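Local coordinates for protein response regulator (PDB 2PLN) that probably acts as an orphan response regulator of Helicobacter pylori that as a whole protein binds regulatory DNA, the present chain being its N-terminal receiver domain, at residues A[28-33]-A[113-118]; A[65-70]-A[125-130]. All coordinates share one frame; numbering follows the deposited sequence.

From the N terminus, the chain leaves strand 20-24 and enters helix 28-40, whose first turn packs against the loop after strand 111-114; when 113-118 arrives, contact 1 closes a loop of 79 residues. Inside that span runs strand 65-68, the central strand of the sheet, and it is met later by helix 120-130, where contact 2 closes 54 residues. The segments alternate along the chain, so the two closures cross. Contact 1 brings the first helix to the loop beyond the last strand, and contact 2 lays the last helix on the central strand. They meet at several points, among them Tyr117 OH to Met67 CE, 3.7 Å, and both also reach the second subunit.

Contact 1 of 2, residues A[28-33]-A[113-118]; sequences SVLGGE and IAKPYR
The first turn of helix 28-40 faces the loop that follows strand 111-114, with Leu30 and Pro116 the nearest backbone pair at 9.9 Å between CA atoms, so side chains alone bridge the gap. Leu30 does so from the helix. With CG anti to the backbone N (chi1 179°), its CD2 methyl is carried across to Lys115 CE at 3.8 Å and Tyr117 CE1 at 4.0 Å, reaching the ring obliquely. Leucine suits the place, being long and apolar enough to cross the wide backbone gap. Lys115 bends at chi3 (86°), bringing its last methylene, CE, beside that methyl while NZ forms a salt bridge with Glu25; the long chain thus combines an apolar flank with a charged end. Tyr117 is similarly divided: its ring packs through CE1 on Leu30, its hydroxyl hydrogen-bonds to Ser92, and Ile113 CG2 lies at the ring edge in its plane. The peptide between Lys115 and Pro116 is cis, turning the chain at the strand end. This Lys-Pro pair is a hallmark of CheY-like receiver domains, whose lysine typically reaches the acidic phosphorylation pocket at the C-terminal ends of the parallel strands; here that site probably differs, Lys115 pairing with Glu25 and packing on Ser69.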
loop_
_atom_site.group_PDB
_atom_site.type_symbol
_atom_site.label_atom_id
_atom_site.label_comp_id
_atom_site.label_asym_id
_atom_site.label_seq_id
_atom_site.Cartn_x
_atom_site.Cartn_y
_atom_site.Cartn_z
ATOM N N SER A 28 13.319 8.552 18.056
ATOM C CA SER A 28 12.817 9.941 18.047
ATOM C C SER A 28 13.354 10.773 16.887
ATOM O O SER A 28 12.675 11.680 16.391
ATOM C CB SER A 28 13.089 10.650 19.378
ATOM O OG SER A 28 14.470 10.933 19.502
ATOM N N VAL A 29 14.582 10.477 16.480
ATOM C CA VAL A 29 15.215 11.140 15.341
ATOM C C VAL A 29 14.450 10.817 14.052
ATOM O O VAL A 29 14.091 11.717 13.284
ATOM C CB VAL A 29 16.712 10.759 15.251
ATOM C CG1 VAL A 29 17.339 11.295 13.985
ATOM C CG2 VAL A 29 17.437 11.307 16.476
ATOM N N LEU A 30 14.181 9.529 13.842
ATOM C CA LEU A 30 13.406 9.119 12.677
ATOM C C LEU A 30 11.991 9.714 12.739
ATOM O O LEU A 30 11.503 10.246 11.740
ATOM C CB LEU A 30 13.345 7.601 12.595
ATOM C CG LEU A 30 12.538 7.032 11.440
ATOM C CD1 LEU A 30 12.952 7.644 10.127
ATOM C CD2 LEU A 30 12.669 5.540 11.426
ATOM N N GLY A 31 11.359 9.652 13.910
ATOM C CA GLY A 31 9.977 10.183 14.036
ATOM C C GLY A 31 9.950 11.670 13.683
ATOM O O GLY A 31 9.054 12.151 12.995
ATOM N N GLY A 32 10.944 12.422 14.166
ATOM C CA GLY A 32 11.086 13.830 13.776
ATOM C C GLY A 32 11.219 14.088 12.284
ATOM O O GLY A 32 10.603 15.007 11.740
ATOM N N GLU A 33 12.038 13.285 11.619
ATOM C CA GLU A 33 12.216 13.378 10.187
ATOM C C GLU A 33 10.916 13.122 9.435
ATOM O O GLU A 33 10.616 13.826 8.480
ATOM C CB GLU A 33 13.280 12.386 9.734
ATOM C CG GLU A 33 14.707 12.855 10.006
ATOM C CD GLU A 33 15.715 11.708 9.993
ATOM O OE1 GLU A 33 15.306 10.531 9.948
ATOM O OE2 GLU A 33 16.938 11.971 10.058
ATOM N N ILE A 113 4.774 -1.801 5.733
ATOM C CA ILE A 113 5.891 -1.082 5.135
ATOM C C ILE A 113 7.151 -1.577 5.838
ATOM O O ILE A 113 7.227 -1.549 7.055
ATOM C CB ILE A 113 5.708 0.452 5.326
ATOM C CG1 ILE A 113 4.400 0.937 4.673
ATOM C CG2 ILE A 113 6.946 1.263 4.821
ATOM C CD1 ILE A 113 3.939 2.248 5.217
ATOM N N ALA A 114 8.123 -2.078 5.082
ATOM C CA ALA A 114 9.387 -2.490 5.692
ATOM C C ALA A 114 10.213 -1.267 6.066
ATOM O O ALA A 114 10.243 -0.274 5.329
ATOM C CB ALA A 114 10.187 -3.366 4.738
ATOM N N LYS A 115 10.846 -1.345 7.232
ATOM C CA LYS A 115 11.881 -0.400 7.627
ATOM C C LYS A 115 13.233 -1.069 7.388
ATOM O O LYS A 115 13.356 -2.296 7.563
ATOM C CB LYS A 115 11.758 -0.067 9.104
ATOM C CG LYS A 115 10.522 0.734 9.420
ATOM C CD LYS A 115 10.369 0.908 10.916
ATOM C CE LYS A 115 11.136 2.097 11.399
ATOM N NZ LYS A 115 11.085 2.104 12.896
ATOM N N PRO A 116 14.254 -0.296 7.026
ATOM C CA PRO A 116 14.185 1.173 6.792
ATOM C C PRO A 116 13.417 1.641 5.557
ATOM O O PRO A 116 13.330 0.905 4.571
ATOM C CB PRO A 116 15.667 1.589 6.701
ATOM C CG PRO A 116 16.426 0.349 6.441
ATOM C CD PRO A 116 15.622 -0.832 6.894
ATOM N N TYR A 117 12.864 2.860 5.610
ATOM C CA TYR A 117 12.080 3.432 4.500
ATOM C C TYR A 117 12.932 3.768 3.264
ATOM O O TYR A 117 14.131 4.035 3.387
ATOM C CB TYR A 117 11.288 4.676 4.956
ATOM C CG TYR A 117 10.427 4.437 6.171
ATOM C CD1 TYR A 117 10.756 4.983 7.419
ATOM C CD2 TYR A 117 9.300 3.632 6.087
ATOM C CE1 TYR A 117 9.978 4.740 8.532
ATOM C CE2 TYR A 117 8.511 3.397 7.202
ATOM C CZ TYR A 117 8.846 3.944 8.416
ATOM O OH TYR A 117 8.039 3.678 9.498
ATOM N N ARG A 118 12.306 3.766 2.079
ATOM C CA ARG A 118 12.994 4.103 0.823
ATOM C C ARG A 118 13.579 5.513 0.905
ATOM O O ARG A 118 14.716 5.773 0.470
ATOM C CB ARG A 118 12.049 3.971 -0.382
ATOM C CG ARG A 118 12.772 3.776 -1.712
ATOM C CD ARG A 118 12.001 2.991 -2.770
ATOM N NE ARG A 118 12.051 1.542 -2.552
ATOM C CZ ARG A 118 11.062 0.824 -2.020
ATOM N NH1 ARG A 118 9.934 1.414 -1.651
ATOM N NH2 ARG A 118 11.186 -0.489 -1.857
#

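Contact 2 of 2, residues A[65-70]-A[125-130]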
loop_
_atom_site.group_PDB
_atom_site.type_symbol
_atom_site.label_atom_id
_atom_site.label_comp_id
_atom_site.label_asym_id
_atom_site.label_seq_id
_atom_site.Cartn_x
_atom_site.Cartn_y
_atom_site.Cartn_z
ATOM N N LEU A 65 -5.000 9.218 10.259
ATOM C CA LEU A 65 -4.085 8.094 9.941
ATOM C C LEU A 65 -3.120 7.855 11.095
ATOM O O LEU A 65 -2.698 8.811 11.770
ATOM C CB LEU A 65 -3.291 8.435 8.675
ATOM C CG LEU A 65 -2.406 7.306 8.101
ATOM C CD1 LEU A 65 -2.304 7.350 6.580
ATOM C CD2 LEU A 65 -0.990 7.335 8.740
ATOM N N VAL A 66 -2.800 6.589 11.356
ATOM C CA VAL A 66 -1.770 6.230 12.355
ATOM C C VAL A 66 -0.805 5.306 11.661
ATOM O O VAL A 66 -1.220 4.400 10.917
ATOM C CB VAL A 66 -2.332 5.526 13.655
ATOM C CG1 VAL A 66 -3.208 4.285 13.340
ATOM C CG2 VAL A 66 -1.187 5.170 14.642
HETATM N N MSE A 67 0.485 5.551 11.885
HETATM C CA MSE A 67 1.504 4.599 11.494
HETATM C C MSE A 67 2.194 4.069 12.736
HETATM O O MSE A 67 2.652 4.842 13.584
HETATM C CB MSE A 67 2.536 5.215 10.549
HETATM C CG MSE A 67 3.443 4.129 9.974
HETATM SE SE MSE A 67 4.473 4.676 8.443
HETATM C CE MSE A 67 5.335 6.225 9.197
ATOM N N VAL A 68 2.250 2.753 12.861
ATOM C CA VAL A 68 2.752 2.140 14.092
ATOM C C VAL A 68 3.888 1.182 13.772
ATOM O O VAL A 68 3.769 0.344 12.875
ATOM C CB VAL A 68 1.615 1.445 14.901
ATOM C CG1 VAL A 68 0.790 0.441 14.047
ATOM C CG2 VAL A 68 2.152 0.750 16.152
ATOM N N SER A 69 4.994 1.364 14.483
ATOM C CA SER A 69 6.110 0.409 14.541
ATOM C C SER A 69 6.233 0.063 15.988
ATOM O O SER A 69 6.568 0.925 16.805
ATOM C CB SER A 69 7.428 1.046 14.119
ATOM O OG SER A 69 7.280 1.765 12.933
ATOM N N ASP A 70 5.931 -1.182 16.310
ATOM C CA ASP A 70 5.972 -1.685 17.665
ATOM C C ASP A 70 5.884 -3.212 17.578
ATOM O O ASP A 70 5.332 -3.759 16.626
ATOM C CB ASP A 70 4.768 -1.170 18.435
ATOM C CG ASP A 70 4.862 -1.443 19.925
ATOM O OD1 ASP A 70 4.268 -2.446 20.388
ATOM O OD2 ASP A 70 5.494 -0.693 20.693
ATOM N N ALA A 125 4.721 10.361 0.233
ATOM C CA ALA A 125 3.890 10.140 -0.938
ATOM C C ALA A 125 2.909 8.958 -0.704
ATOM O O ALA A 125 1.740 9.004 -1.103
ATOM C CB ALA A 125 4.774 9.877 -2.160
ATOM N N ARG A 126 3.396 7.909 -0.057
ATOM C CA ARG A 126 2.554 6.734 0.257
ATOM C C ARG A 126 1.452 7.139 1.254
ATOM O O ARG A 126 0.303 6.774 1.077
ATOM C CB ARG A 126 3.404 5.621 0.864
ATOM C CG ARG A 126 2.636 4.333 1.342
ATOM C CD ARG A 126 3.572 3.225 1.774
ATOM N NE ARG A 126 4.420 2.808 0.656
ATOM C CZ ARG A 126 4.104 1.845 -0.223
ATOM N NH1 ARG A 126 2.972 1.148 -0.066
ATOM N NH2 ARG A 126 4.932 1.577 -1.258
ATOM N N ILE A 127 1.835 7.873 2.305
ATOM C CA ILE A 127 0.860 8.332 3.310
ATOM C C ILE A 127 -0.180 9.214 2.656
ATOM O O ILE A 127 -1.375 9.035 2.895
ATOM C CB ILE A 127 1.567 9.035 4.484
ATOM C CG1 ILE A 127 2.408 8.009 5.235
ATOM C CG2 ILE A 127 0.553 9.689 5.446
ATOM C CD1 ILE A 127 3.355 8.615 6.284
ATOM N N GLU A 128 0.279 10.143 1.815
ATOM C CA GLU A 128 -0.621 10.954 0.999
ATOM C C GLU A 128 -1.639 10.122 0.235
ATOM O O GLU A 128 -2.835 10.417 0.271
ATOM C CB GLU A 128 0.166 11.743 -0.035
ATOM C CG GLU A 128 0.567 13.108 0.406
ATOM C CD GLU A 128 1.136 13.880 -0.764
ATOM O OE1 GLU A 128 0.867 15.064 -0.830
ATOM O OE2 GLU A 128 1.810 13.283 -1.636
ATOM N N ALA A 129 -1.148 9.092 -0.465
ATOM C CA ALA A 129 -2.004 8.196 -1.248
ATOM C C ALA A 129 -2.998 7.442 -0.361
ATOM O O ALA A 129 -4.142 7.233 -0.739
ATOM C CB ALA A 129 -1.162 7.189 -2.058
ATOM N N ARG A 130 -2.552 7.033 0.824
ATOM C CA ARG A 130 -3.424 6.294 1.713
ATOM C C ARG A 130 -4.538 7.150 2.292
ATOM O O ARG A 130 -5.519 6.623 2.829
ATOM C CB ARG A 130 -2.609 5.682 2.823
ATOM C CG ARG A 130 -1.726 4.566 2.328
ATOM C CD ARG A 130 -2.446 3.217 2.046
ATOM N NE ARG A 130 -1.505 2.473 1.223
ATOM C CZ ARG A 130 -1.551 2.394 -0.100
ATOM N NH1 ARG A 130 -2.591 2.901 -0.762
ATOM N NH2 ARG A 130 -0.582 1.744 -0.753
#
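Leu65 and Ile127 meet at the centre of this contact, Leu65 CD1 lying 3.9 Å from Ile127 CG2, with the two side chains crossing at about a right angle. The same leucine methyl also touches Arg130 CB, at 4.1 Å, one helical turn further on. Farther along the strand, selenomethionine Met67 brings CE to 4.3 Å from Ile127 CD1. Ile127 can serve both neighbours because it is branched at CB: with CG1 anti to its carbonyl carbon (chi1 -66°), CG2 is left for Leu65 while the longer arm extends to Met67. Leu65 and Met67 alternate with Val66 and so present the same face of the sheet to 125-130, whose axis makes 137° with that of strand 65-68, roughly antiparallel but well tilted. Around them, Val21, Leu23, Val88 and Leu90 of the flanking strands widen the apolar floor. Arg130 lends only its CB here; its chain bends at chi2 (-76°) and leads the guanidinium away, where NE forms a salt bridge with Asp111 of the same chain and NH2 a hydrogen bond with Asp110 O of the second subunit. Arg126 also pairs with Asp111 of its own chain and with Glu101 of the second subunit. The chemistry thus divides the helix: between these segments the packing is apolar, held by hydrophobic burial and van der Waals contact, while its arginines carry charge into the dimer interface.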